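PDB 1NTH: monomethylamine methyltransferase MtmB1 from Methanosarcina barkeri, which transfers the methyl group of monomethylamine to the corrinoid cofactor of its partner protein MtmC, a step in methanogenesis from methylamine. Local coordinates for residues H228-L233 with I256-M261; D296-I301 with S330-Y335; L233-I238 with M261-G266; G212-D217 with I243-H248. All coordinates share one frame; numbering follows the deposited sequence.

Overall arrangement
All four contacts belong to one TIM barrel. Interaction 1 pairs strands 227-231 and 255-259, and interaction 2 pairs strands 293-300 and 330-333 of the same parallel sheet; their centres are about 12 Å apart, and strands 255-259 and 293-300 are neighbours. Interaction 3 continues both segments of interaction 1 beyond their strands, sharing Leu233 and Met261, and strand 263-264 pairs with strand 293-300, which ties it to interaction 2. Interaction 4 lies outside the sheet, between helices 210-214 and 240-251, about 23 Å from interaction 2 centre to centre. Along the chain interactions 1, 3 and 4 interleave, while interaction 2 follows as the next beta-alpha-beta unit along the sheet.

Interaction 1: H228-L233 with I256-M261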
loop_
_atom_site.group_PDB
_atom_site.type_symbol
_atom_site.label_atom_id
_atom_site.label_comp_id
_atom_site.label_asym_id
_atom_site.label_seq_id
_atom_site.Cartn_x
_atom_site.Cartn_y
_atom_site.Cartn_z
ATOM N N HIS A 228 -14.110 15.406 5.390
ATOM C CA HIS A 228 -15.016 14.715 6.307
ATOM C C HIS A 228 -15.871 15.715 7.053
ATOM O O HIS A 228 -15.382 16.544 7.813
ATOM C CB HIS A 228 -14.199 13.863 7.270
ATOM C CG HIS A 228 -13.426 12.792 6.577
ATOM N ND1 HIS A 228 -13.689 11.451 6.744
ATOM C CD2 HIS A 228 -12.451 12.873 5.641
ATOM C CE1 HIS A 228 -12.912 10.750 5.937
ATOM N NE2 HIS A 228 -12.152 11.589 5.258
ATOM N N GLU A 229 -17.171 15.597 6.834
ATOM C CA GLU A 229 -18.138 16.522 7.384
ATOM C C GLU A 229 -18.623 16.314 8.809
ATOM O O GLU A 229 -18.965 15.205 9.218
ATOM C CB GLU A 229 -19.339 16.538 6.444
ATOM C CG GLU A 229 -20.468 17.452 6.835
ATOM C CD GLU A 229 -21.644 17.265 5.905
ATOM O OE1 GLU A 229 -22.634 16.617 6.314
ATOM O OE2 GLU A 229 -21.562 17.748 4.755
ATOM N N VAL A 230 -18.636 17.409 9.562
ATOM C CA VAL A 230 -19.164 17.414 10.922
ATOM C C VAL A 230 -20.030 18.676 10.946
ATOM O O VAL A 230 -19.591 19.747 10.526
ATOM C CB VAL A 230 -18.059 17.475 11.997
ATOM C CG1 VAL A 230 -17.237 18.727 11.853
ATOM C CG2 VAL A 230 -18.701 17.401 13.379
ATOM N N SER A 231 -21.265 18.546 11.417
ATOM C CA SER A 231 -22.190 19.674 11.410
ATOM C C SER A 231 -22.490 20.331 12.750
ATOM O O SER A 231 -22.871 19.662 13.709
ATOM C CB SER A 231 -23.516 19.239 10.782
ATOM O OG SER A 231 -23.321 18.667 9.500
ATOM N N GLN A 232 -22.316 21.647 12.806
ATOM C CA GLN A 232 -22.638 22.396 14.017
ATOM C C GLN A 232 -24.136 22.661 13.936
ATOM O O GLN A 232 -24.715 22.645 12.850
ATOM C CB GLN A 232 -21.909 23.737 14.055
ATOM C CG GLN A 232 -20.405 23.656 14.245
ATOM C CD GLN A 232 -19.799 25.020 14.523
ATOM O OE1 GLN A 232 -20.207 25.706 15.462
ATOM N NE2 GLN A 232 -18.825 25.421 13.711
ATOM N N LEU A 233 -24.764 22.913 15.079
ATOM C CA LEU A 233 -26.196 23.191 15.091
ATOM C C LEU A 233 -26.444 24.701 15.167
ATOM O O LEU A 233 -25.499 25.489 15.171
ATOM C CB LEU A 233 -26.851 22.466 16.268
ATOM C CG LEU A 233 -26.620 20.948 16.292
ATOM C CD1 LEU A 233 -27.378 20.330 17.457
ATOM C CD2 LEU A 233 -27.077 20.332 14.975
ATOM N N ILE A 256 -10.728 17.421 7.929
ATOM C CA ILE A 256 -12.023 17.704 8.540
ATOM C C ILE A 256 -12.680 18.989 8.060
ATOM O O ILE A 256 -12.065 20.057 8.071
ATOM C CB ILE A 256 -11.891 17.780 10.082
ATOM C CG1 ILE A 256 -11.457 16.419 10.634
ATOM C CG2 ILE A 256 -13.215 18.216 10.707
ATOM C CD1 ILE A 256 -11.175 16.422 12.126
ATOM N N MET A 257 -13.933 18.872 7.629
ATOM C CA MET A 257 -14.702 20.031 7.197
ATOM C C MET A 257 -15.835 20.236 8.195
ATOM O O MET A 257 -16.769 19.437 8.258
ATOM C CB MET A 257 -15.300 19.832 5.802
ATOM C CG MET A 257 -16.104 21.053 5.336
ATOM S SD MET A 257 -17.363 20.684 4.097
ATOM C CE MET A 257 -18.666 20.031 5.158
ATOM N N ASP A 258 -15.726 21.291 8.992
ATOM C CA ASP A 258 -16.763 21.626 9.959
ATOM C C ASP A 258 -17.713 22.556 9.213
ATOM O O ASP A 258 -17.269 23.411 8.450
ATOM C CB ASP A 258 -16.140 22.350 11.154
ATOM C CG ASP A 258 -17.172 23.030 12.035
ATOM O OD1 ASP A 258 -17.500 22.483 13.110
ATOM O OD2 ASP A 258 -17.654 24.113 11.644
ATOM N N GLU A 259 -19.015 22.385 9.404
ATOM C CA GLU A 259 -19.967 23.253 8.726
ATOM C C GLU A 259 -20.988 23.839 9.690
ATOM O O GLU A 259 -21.299 23.241 10.718
ATOM C CB GLU A 259 -20.708 22.490 7.626
ATOM C CG GLU A 259 -21.640 21.407 8.129
ATOM C CD GLU A 259 -22.439 20.769 7.012
ATOM O OE1 GLU A 259 -23.326 19.943 7.309
ATOM O OE2 GLU A 259 -22.177 21.095 5.834
ATOM N N GLN A 260 -21.481 25.026 9.358
ATOM C CA GLN A 260 -22.511 25.676 10.160
ATOM C C GLN A 260 -23.280 26.557 9.193
ATOM O O GLN A 260 -22.693 27.214 8.328
ATOM C CB GLN A 260 -21.909 26.508 11.297
ATOM C CG GLN A 260 -22.864 26.682 12.489
ATOM C CD GLN A 260 -23.792 27.880 12.355
ATOM O OE1 GLN A 260 -24.959 27.828 12.756
ATOM N NE2 GLN A 260 -23.271 28.974 11.814
ATOM N N MET A 261 -24.598 26.544 9.321
ATOM C CA MET A 261 -25.449 27.324 8.440
ATOM C C MET A 261 -26.308 28.274 9.261
ATOM O O MET A 261 -27.449 27.959 9.596
ATOM C CB MET A 261 -26.332 26.387 7.617
ATOM C CG MET A 261 -25.551 25.428 6.710
ATOM S SD MET A 261 -24.610 24.127 7.572
ATOM C CE MET A 261 -25.921 22.933 7.910
HETATM O O HOH W 1 -25.929 24.880 11.356
#
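The carboxylates of Glu229 and Glu259 are stacked, their planes 23° apart, although both are acidic: like charges meet at 3.5 Å between Glu229 OE1 and Glu259 OE1. Ser231 OG donates to the anti side of Glu259 OE1, slightly out of the carboxylate plane; at 2.5 Å the bond is unusually short, and its length is doubtful. Glu229, Met257 and Glu259 each have a second conformer, so these contacts are those of one copy. The strands, 227-231 and 255-259, are parallel neighbours in the TIM barrel. Glu229, Ser231, Met257 and Glu259 line the inner face, where Glu229 OE2 also bonds to NZ of the pyrrolysine at position 202, consistent with a place in the active-site cavity. Met257 runs beside Glu229, pointing the same way, its CE 3.6 Å from Glu229 CG.

Asp258 lies on the other face, with Val230, and its carboxylate is met by the amide of Gln232, turned 55° from it. Gln232 NE2 donates to the syn side of Asp258 OD2 at 2.7 Å, and OD2 lies in the amide plane. Each end has a second partner: Thr281 O for NE2 and His294 for OD2. Val230 CG1 rests 3.8 Å from Asp258 CB, under helix 240-251.

Between the strands, Met257 N bonds to His228 O, Val230 N to Met257 O and Glu259 N to Val230 O. The series continues with Gln232 N reaching Glu259 O at 2.8 Å.

Interaction 2: D296-I301 with S330-Y335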
loop_
_atom_site.group_PDB
_atom_site.type_symbol
_atom_site.label_atom_id
_atom_site.label_comp_id
_atom_site.label_asym_id
_atom_site.label_seq_id
_atom_site.Cartn_x
_atom_site.Cartn_y
_atom_site.Cartn_z
ATOM N N ASP A 296 -19.519 27.390 5.334
ATOM C CA ASP A 296 -20.588 28.284 5.772
ATOM C C ASP A 296 -21.817 28.001 4.909
ATOM O O ASP A 296 -21.785 27.143 4.022
ATOM C CB ASP A 296 -20.126 29.734 5.587
ATOM C CG ASP A 296 -21.001 30.745 6.314
ATOM O OD1 ASP A 296 -22.016 30.361 6.938
ATOM O OD2 ASP A 296 -20.654 31.944 6.252
ATOM N N GLY A 297 -22.900 28.722 5.173
ATOM C CA GLY A 297 -24.116 28.547 4.403
ATOM C C GLY A 297 -25.256 29.327 5.028
ATOM O O GLY A 297 -26.259 28.734 5.421
ATOM N N PRO A 298 -25.135 30.660 5.138
ATOM C CA PRO A 298 -26.210 31.464 5.737
ATOM C C PRO A 298 -27.496 31.230 4.960
ATOM O O PRO A 298 -27.504 31.310 3.736
ATOM C CB PRO A 298 -25.701 32.896 5.585
ATOM C CG PRO A 298 -24.201 32.734 5.543
ATOM C CD PRO A 298 -24.047 31.526 4.654
ATOM N N VAL A 299 -28.586 30.948 5.666
ATOM C CA VAL A 299 -29.846 30.683 4.990
ATOM C C VAL A 299 -30.977 31.578 5.496
ATOM O O VAL A 299 -31.032 31.921 6.677
ATOM C CB VAL A 299 -30.229 29.194 5.149
ATOM C CG1 VAL A 299 -30.395 28.853 6.617
ATOM C CG2 VAL A 299 -31.491 28.890 4.368
ATOM N N HIS A 300 -31.874 31.951 4.587
ATOM C CA HIS A 300 -33.006 32.818 4.916
ATOM C C HIS A 300 -34.083 32.016 5.641
ATOM O O HIS A 300 -34.550 30.997 5.138
ATOM C CB HIS A 300 -33.569 33.426 3.628
ATOM C CG HIS A 300 -34.448 34.615 3.851
ATOM N ND1 HIS A 300 -35.696 34.522 4.427
ATOM C CD2 HIS A 300 -34.257 35.926 3.573
ATOM C CE1 HIS A 300 -36.238 35.726 4.494
ATOM N NE2 HIS A 300 -35.385 36.596 3.982
ATOM N N ILE A 301 -34.475 32.477 6.827
ATOM C CA ILE A 301 -35.475 31.768 7.616
ATOM C C ILE A 301 -36.767 31.471 6.855
ATOM O O ILE A 301 -37.392 30.432 7.071
ATOM C CB ILE A 301 -35.823 32.542 8.910
ATOM C CG1 ILE A 301 -36.690 31.664 9.817
ATOM C CG2 ILE A 301 -36.541 33.844 8.571
ATOM C CD1 ILE A 301 -36.876 32.215 11.211
ATOM N N SER A 330 -11.908 28.383 4.278
ATOM C CA SER A 330 -13.361 28.229 4.307
ATOM C C SER A 330 -14.037 28.081 2.952
ATOM O O SER A 330 -13.426 28.260 1.900
ATOM C CB SER A 330 -13.984 29.424 5.027
ATOM O OG SER A 330 -13.920 30.577 4.208
ATOM N N GLY A 331 -15.321 27.755 2.997
ATOM C CA GLY A 331 -16.084 27.603 1.778
ATOM C C GLY A 331 -17.520 27.984 2.063
ATOM O O GLY A 331 -17.863 28.291 3.207
ATOM N N ASN A 332 -18.355 27.984 1.032
ATOM C CA ASN A 332 -19.768 28.303 1.207
ATOM C C ASN A 332 -20.577 27.301 0.392
ATOM O O ASN A 332 -20.119 26.826 -0.652
ATOM C CB ASN A 332 -20.063 29.740 0.757
ATOM C CG ASN A 332 -21.352 30.285 1.365
ATOM O OD1 ASN A 332 -21.972 29.637 2.211
ATOM N ND2 ASN A 332 -21.755 31.477 0.941
ATOM N N GLN A 333 -21.776 26.976 0.878
ATOM C CA GLN A 333 -22.659 26.007 0.234
ATOM C C GLN A 333 -23.834 26.700 -0.455
ATOM O O GLN A 333 -24.316 27.735 0.003
ATOM C CB GLN A 333 -23.163 24.980 1.250
ATOM C CG GLN A 333 -23.733 25.567 2.517
ATOM C CD GLN A 333 -24.040 24.505 3.554
ATOM O OE1 GLN A 333 -24.989 23.740 3.417
ATOM N NE2 GLN A 333 -23.226 24.449 4.595
ATOM N N TYR A 334 -24.285 26.105 -1.555
ATOM C CA TYR A 334 -25.334 26.669 -2.410
ATOM C C TYR A 334 -26.733 26.053 -2.370
ATOM O O TYR A 334 -26.910 24.886 -2.716
ATOM C CB TYR A 334 -24.840 26.632 -3.864
ATOM C CG TYR A 334 -23.635 27.507 -4.133
ATOM C CD1 TYR A 334 -22.460 27.373 -3.385
ATOM C CD2 TYR A 334 -23.689 28.508 -5.101
ATOM C CE1 TYR A 334 -21.377 28.224 -3.591
ATOM C CE2 TYR A 334 -22.616 29.359 -5.318
ATOM C CZ TYR A 334 -21.464 29.219 -4.556
ATOM O OH TYR A 334 -20.428 30.103 -4.734
ATOM N N TYR A 335 -27.720 26.864 -1.979
ATOM C CA TYR A 335 -29.127 26.456 -1.918
ATOM C C TYR A 335 -30.034 27.435 -2.662
ATOM O O TYR A 335 -30.624 28.323 -2.048
ATOM C CB TYR A 335 -29.611 26.344 -0.474
ATOM C CG TYR A 335 -29.214 25.069 0.222
ATOM C CD1 TYR A 335 -28.034 24.990 0.962
ATOM C CD2 TYR A 335 -30.038 23.946 0.170
ATOM C CE1 TYR A 335 -27.692 23.823 1.641
ATOM C CE2 TYR A 335 -29.704 22.777 0.843
ATOM C CZ TYR A 335 -28.535 22.722 1.579
ATOM O OH TYR A 335 -28.234 21.578 2.278
#
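Asp296 and Asn332 pair as parallel neighbours where strands 293-300 and 330-333 meet, the two strands of a beta-alpha-beta unit of the TIM barrel connected through helix 309-325. The backbone bonds come first: Asp296 N donates to Gly331 O at 2.8 Å, and Gln333 N reaches Asp296 O at 3.1 Å.

Side-chain bonds add to these. In the conformer described, one of two modelled, Gln333 NE2 also donates to Asp296 O. The two bonds to this oxygen are bent and come from opposite faces of the carbonyl plane. The Asp296 carboxylate turns back on its own chain, where Gly297 N meets OD1 from above the carboxylate plane at 2.6 Å; OD2 forms a salt bridge with Arg361. Asn332 sends ND2 to Asp356, while its OD1 takes a weak bond from Gln333 N and lies 3.1 Å from Asp296 O, a probably unfavourable meeting of acceptors.

Packing completes the contact. Pro298 CD lies 3.7 Å from Asn332 OD1. Chi1 of 50° puts Gln333 CG between its backbone N and carbonyl carbon, filling the place a CB would take at Gly297. In this conformer CG comes to 2.9 Å from Asp296 O, a doubtfully short contact.

Interaction 3: L233-I238 with M261-G266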
loop_
_atom_site.group_PDB
_atom_site.type_symbol
_atom_site.label_atom_id
_atom_site.label_comp_id
_atom_site.label_asym_id
_atom_site.label_seq_id
_atom_site.Cartn_x
_atom_site.Cartn_y
_atom_site.Cartn_z
ATOM N N LEU A 233 -24.764 22.913 15.079
ATOM C CA LEU A 233 -26.196 23.191 15.091
ATOM C C LEU A 233 -26.444 24.701 15.167
ATOM O O LEU A 233 -25.499 25.489 15.171
ATOM C CB LEU A 233 -26.851 22.466 16.268
ATOM C CG LEU A 233 -26.620 20.948 16.292
ATOM C CD1 LEU A 233 -27.378 20.330 17.457
ATOM C CD2 LEU A 233 -27.077 20.332 14.975
ATOM N N ASN A 234 -27.711 25.102 15.225
ATOM C CA ASN A 234 -28.067 26.526 15.277
ATOM C C ASN A 234 -28.618 26.951 16.638
ATOM O O ASN A 234 -29.609 26.382 17.086
ATOM C CB ASN A 234 -29.123 26.835 14.217
ATOM C CG ASN A 234 -28.633 26.558 12.813
ATOM O OD1 ASN A 234 -28.420 25.406 12.430
ATOM N ND2 ASN A 234 -28.443 27.616 12.039
ATOM N N GLU A 235 -27.990 27.920 17.312
ATOM C CA GLU A 235 -26.773 28.619 16.878
ATOM C C GLU A 235 -25.786 28.425 18.033
ATOM O O GLU A 235 -26.202 28.417 19.196
ATOM C CB GLU A 235 -27.033 30.122 16.696
ATOM C CG GLU A 235 -28.146 30.495 15.722
ATOM C CD GLU A 235 -27.829 30.131 14.282
ATOM O OE1 GLU A 235 -26.654 29.817 13.983
ATOM O OE2 GLU A 235 -28.755 30.171 13.444
ATOM N N LEU A 236 -24.493 28.299 17.725
ATOM C CA LEU A 236 -23.460 28.063 18.749
ATOM C C LEU A 236 -23.961 26.910 19.602
ATOM O O LEU A 236 -24.108 27.016 20.824
ATOM C CB LEU A 236 -23.230 29.310 19.614
ATOM C CG LEU A 236 -22.276 30.357 19.028
ATOM C CD1 LEU A 236 -22.890 30.986 17.792
ATOM C CD2 LEU A 236 -21.976 31.422 20.076
ATOM N N LYS A 237 -24.197 25.791 18.930
ATOM C CA LYS A 237 -24.763 24.616 19.562
ATOM C C LYS A 237 -24.228 23.344 18.909
ATOM O O LYS A 237 -23.856 23.352 17.735
ATOM C CB LYS A 237 -26.281 24.702 19.395
ATOM C CG LYS A 237 -27.095 23.580 19.990
ATOM C CD LYS A 237 -28.568 23.758 19.619
ATOM C CE LYS A 237 -29.115 25.096 20.108
ATOM N NZ LYS A 237 -30.504 25.347 19.615
ATOM N N ILE A 238 -24.197 22.254 19.667
ATOM C CA ILE A 238 -23.700 20.986 19.144
ATOM C C ILE A 238 -24.277 19.808 19.928
ATOM O O ILE A 238 -24.729 19.961 21.065
ATOM C CB ILE A 238 -22.148 20.937 19.221
ATOM C CG1 ILE A 238 -21.604 19.848 18.291
ATOM C CG2 ILE A 238 -21.698 20.659 20.642
ATOM C CD1 ILE A 238 -21.820 20.145 16.826
ATOM N N MET A 261 -24.598 26.544 9.321
ATOM C CA MET A 261 -25.449 27.324 8.440
ATOM C C MET A 261 -26.308 28.274 9.261
ATOM O O MET A 261 -27.449 27.959 9.596
ATOM C CB MET A 261 -26.332 26.387 7.617
ATOM C CG MET A 261 -25.551 25.428 6.710
ATOM S SD MET A 261 -24.610 24.127 7.572
ATOM C CE MET A 261 -25.921 22.933 7.910
ATOM N N PRO A 262 -25.762 29.453 9.599
ATOM C CA PRO A 262 -26.514 30.430 10.392
ATOM C C PRO A 262 -27.784 30.869 9.677
ATOM O O PRO A 262 -27.802 31.029 8.458
ATOM C CB PRO A 262 -25.509 31.562 10.591
ATOM C CG PRO A 262 -24.662 31.487 9.355
ATOM C CD PRO A 262 -24.457 29.998 9.182
ATOM N N ILE A 263 -28.849 31.061 10.447
ATOM C CA ILE A 263 -30.132 31.437 9.879
ATOM C C ILE A 263 -30.464 32.918 10.017
ATOM O O ILE A 263 -30.616 33.429 11.129
ATOM C CB ILE A 263 -31.265 30.611 10.532
ATOM C CG1 ILE A 263 -31.001 29.116 10.319
ATOM C CG2 ILE A 263 -32.610 30.998 9.935
ATOM C CD1 ILE A 263 -31.978 28.205 11.041
ATOM N N PHE A 264 -30.566 33.604 8.883
ATOM C CA PHE A 264 -30.923 35.016 8.890
ATOM C C PHE A 264 -32.368 35.085 9.364
ATOM O O PHE A 264 -33.232 34.400 8.818
ATOM C CB PHE A 264 -30.841 35.615 7.487
ATOM C CG PHE A 264 -31.557 36.930 7.361
ATOM C CD1 PHE A 264 -31.089 38.055 8.030
ATOM C CD2 PHE A 264 -32.738 37.027 6.629
ATOM C CE1 PHE A 264 -31.785 39.263 7.975
ATOM C CE2 PHE A 264 -33.445 38.229 6.566
ATOM C CZ PHE A 264 -32.969 39.348 7.244
ATOM N N GLY A 265 -32.630 35.916 10.367
ATOM C CA GLY A 265 -33.980 36.019 10.887
ATOM C C GLY A 265 -34.217 34.930 11.915
ATOM O O GLY A 265 -35.333 34.762 12.420
ATOM N N GLY A 266 -33.154 34.189 12.223
ATOM C CA GLY A 266 -33.232 33.114 13.196
ATOM C C GLY A 266 -33.032 33.597 14.619
ATOM O O GLY A 266 -33.346 34.742 14.937
HETATM O O HOH W 1 -25.929 24.880 11.356
HETATM O O HOH W 2 -29.718 33.062 13.700
#
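Asn234 crosses Ile263 at about a right angle, its ND2 lying 3.4 Å from Ile263 CG1. Asn234 lies in the loop after strand 227-231 of the TIM barrel, while Ile263 lies in short strand 263-264, just beyond strand 255-259; the chain then turns in a type II beta turn from Ile263 to Gly266.

The Asn234 amide is fixed by two bonds from ND2, with both acceptors close to its plane. One goes to Met261 O at 2.7 Å, which ND2 approaches from above the carbonyl plane. The other runs to OE2 of the next residue, Glu235, at 2.9 Å, and OD1 faces the water that Met261 N donates to.

Glu235, which follows a cis peptide bond, crosses Pro262 at about a right angle, with OE1 3.6 Å from Pro262 CA. Its chain bends at chi2 (-66°), which brings CD round toward Pro262 and Ile263. There Ile263 N donates to the syn side of OE2 at 3.1 Å, while Asn234 ND2 comes to OE2 from the opposite face of the carboxylate. Lys237 NZ donates to Asn234 O and forms a salt bridge with Asp28. A further water bridges the two segments, donating to Glu235 OE2 and, at 2.7 Å, to Ile263 O.

Interaction 4: G212-D217 with I243-H248; sequences GNISAD and ISVIAH
Ile214 CG2 sits over the centre of the His248 imidazole, 3.6 Å from the ring centroid and 10° off its normal, a CH-pi contact between helix 210-214 and helix 240-251. The two helices meet outside the barrel sheet, at a face where another subunit of the dimer of homotrimers packs. The imidazole is the tight part. A chi1 of 165° sets His248 CG anti to the backbone N. The two side chains slide past each other in opposite directions, and Ile214 CG1 adds a touch at 3.8 Å to His248 ND1. Ile214 O comes within 3.3 Å of His248 CE1; it is as near to NE2, but the angle is too poor for a hydrogen bond.

Around this the contact is looser. Ile214 CG1 and Asn213 CB both graze Val245 CG2, the latter at 4.2 Å, and Ile214 CD1 stands 4.3 Å from Ser244 O. On the partly exposed side Asp217 OD2 approaches the ring obliquely, 3.7 Å from His248 CE1, while its hydrogen bond goes to Asn252. The third subunit closes over the region: its Ser215 packs on Ile214 and its Lys181 on His248.

The union of the two helices therefore rests on dispersion and the ring face. The nearby Ile214 carbonyl and Asp217 carboxylate could make the imidazole environment somewhat negative.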
loop_
_atom_site.group_PDB
_atom_site.type_symbol
_atom_site.label_atom_id
_atom_site.label_comp_id
_atom_site.label_asym_id
_atom_site.label_seq_id
_atom_site.Cartn_x
_atom_site.Cartn_y
_atom_site.Cartn_z
ATOM N N GLY A 212 -23.246 5.786 11.749
ATOM C CA GLY A 212 -23.297 5.783 10.298
ATOM C C GLY A 212 -22.149 6.575 9.696
ATOM O O GLY A 212 -21.479 6.110 8.768
ATOM N N ASN A 213 -21.904 7.771 10.220
ATOM C CA ASN A 213 -20.826 8.604 9.702
ATOM C C ASN A 213 -19.458 7.970 9.922
ATOM O O ASN A 213 -18.586 8.036 9.055
ATOM C CB ASN A 213 -20.853 9.994 10.350
ATOM C CG ASN A 213 -22.093 10.784 9.974
ATOM O OD1 ASN A 213 -22.490 10.811 8.812
ATOM N ND2 ASN A 213 -22.702 11.445 10.956
ATOM N N ILE A 214 -19.280 7.345 11.079
ATOM C CA ILE A 214 -18.009 6.715 11.418
ATOM C C ILE A 214 -17.680 5.505 10.533
ATOM O O ILE A 214 -16.509 5.170 10.349
ATOM C CB ILE A 214 -18.001 6.336 12.925
ATOM C CG1 ILE A 214 -17.953 7.625 13.753
ATOM C CG2 ILE A 214 -16.806 5.439 13.263
ATOM C CD1 ILE A 214 -18.150 7.425 15.251
ATOM N N SER A 215 -18.700 4.872 9.959
ATOM C CA SER A 215 -18.476 3.706 9.105
ATOM C C SER A 215 -18.064 4.076 7.680
ATOM O O SER A 215 -17.644 3.208 6.916
ATOM C CB SER A 215 -19.742 2.846 9.029
ATOM O OG SER A 215 -20.723 3.456 8.204
ATOM N N ALA A 216 -18.167 5.356 7.332
ATOM C CA ALA A 216 -17.853 5.818 5.979
ATOM C C ALA A 216 -16.417 5.641 5.486
ATOM O O ALA A 216 -16.204 5.467 4.284
ATOM C CB ALA A 216 -18.277 7.276 5.820
ATOM N N ASP A 217 -15.431 5.713 6.376
ATOM C CA ASP A 217 -14.044 5.519 5.943
ATOM C C ASP A 217 -13.865 4.037 5.626
ATOM O O ASP A 217 -14.008 3.192 6.504
ATOM C CB ASP A 217 -13.049 5.923 7.040
ATOM C CG ASP A 217 -12.758 7.416 7.057
ATOM O OD1 ASP A 217 -13.125 8.113 6.090
ATOM O OD2 ASP A 217 -12.142 7.893 8.037
ATOM N N ILE A 243 -19.391 15.240 18.435
ATOM C CA ILE A 243 -18.146 15.203 19.196
ATOM C C ILE A 243 -17.417 13.865 19.024
ATOM O O ILE A 243 -16.184 13.828 18.929
ATOM C CB ILE A 243 -18.421 15.475 20.701
ATOM C CG1 ILE A 243 -19.060 16.860 20.864
ATOM C CG2 ILE A 243 -17.131 15.401 21.500
ATOM C CD1 ILE A 243 -18.230 18.004 20.316
ATOM N N SER A 244 -18.172 12.770 18.985
ATOM C CA SER A 244 -17.567 11.453 18.794
ATOM C C SER A 244 -17.089 11.300 17.357
ATOM O O SER A 244 -16.058 10.680 17.105
ATOM C CB SER A 244 -18.562 10.338 19.126
ATOM O OG SER A 244 -18.638 10.148 20.526
ATOM N N VAL A 245 -17.839 11.861 16.414
ATOM C CA VAL A 245 -17.447 11.779 15.009
ATOM C C VAL A 245 -16.124 12.519 14.807
ATOM O O VAL A 245 -15.246 12.059 14.065
ATOM C CB VAL A 245 -18.536 12.376 14.089
ATOM C CG1 VAL A 245 -18.004 12.529 12.673
ATOM C CG2 VAL A 245 -19.754 11.462 14.078
ATOM N N ILE A 246 -15.975 13.658 15.475
ATOM C CA ILE A 246 -14.745 14.437 15.379
ATOM C C ILE A 246 -13.554 13.616 15.873
ATOM O O ILE A 246 -12.491 13.617 15.253
ATOM C CB ILE A 246 -14.842 15.734 16.217
ATOM C CG1 ILE A 246 -15.819 16.703 15.545
ATOM C CG2 ILE A 246 -13.459 16.370 16.368
ATOM C CD1 ILE A 246 -16.360 17.779 16.482
ATOM N N ALA A 247 -13.733 12.916 16.990
ATOM C CA ALA A 247 -12.657 12.098 17.550
ATOM C C ALA A 247 -12.225 11.033 16.551
ATOM O O ALA A 247 -11.044 10.695 16.455
ATOM C CB ALA A 247 -13.122 11.436 18.840
ATOM N N HIS A 248 -13.196 10.498 15.823
ATOM C CA HIS A 248 -12.933 9.473 14.822
ATOM C C HIS A 248 -12.135 10.042 13.645
ATOM O O HIS A 248 -11.135 9.450 13.220
ATOM C CB HIS A 248 -14.261 8.885 14.338
ATOM C CG HIS A 248 -14.148 8.099 13.071
ATOM N ND1 HIS A 248 -14.711 8.519 11.886
ATOM C CD2 HIS A 248 -13.531 6.925 12.802
ATOM C CE1 HIS A 248 -14.446 7.635 10.939
ATOM N NE2 HIS A 248 -13.731 6.659 11.470
#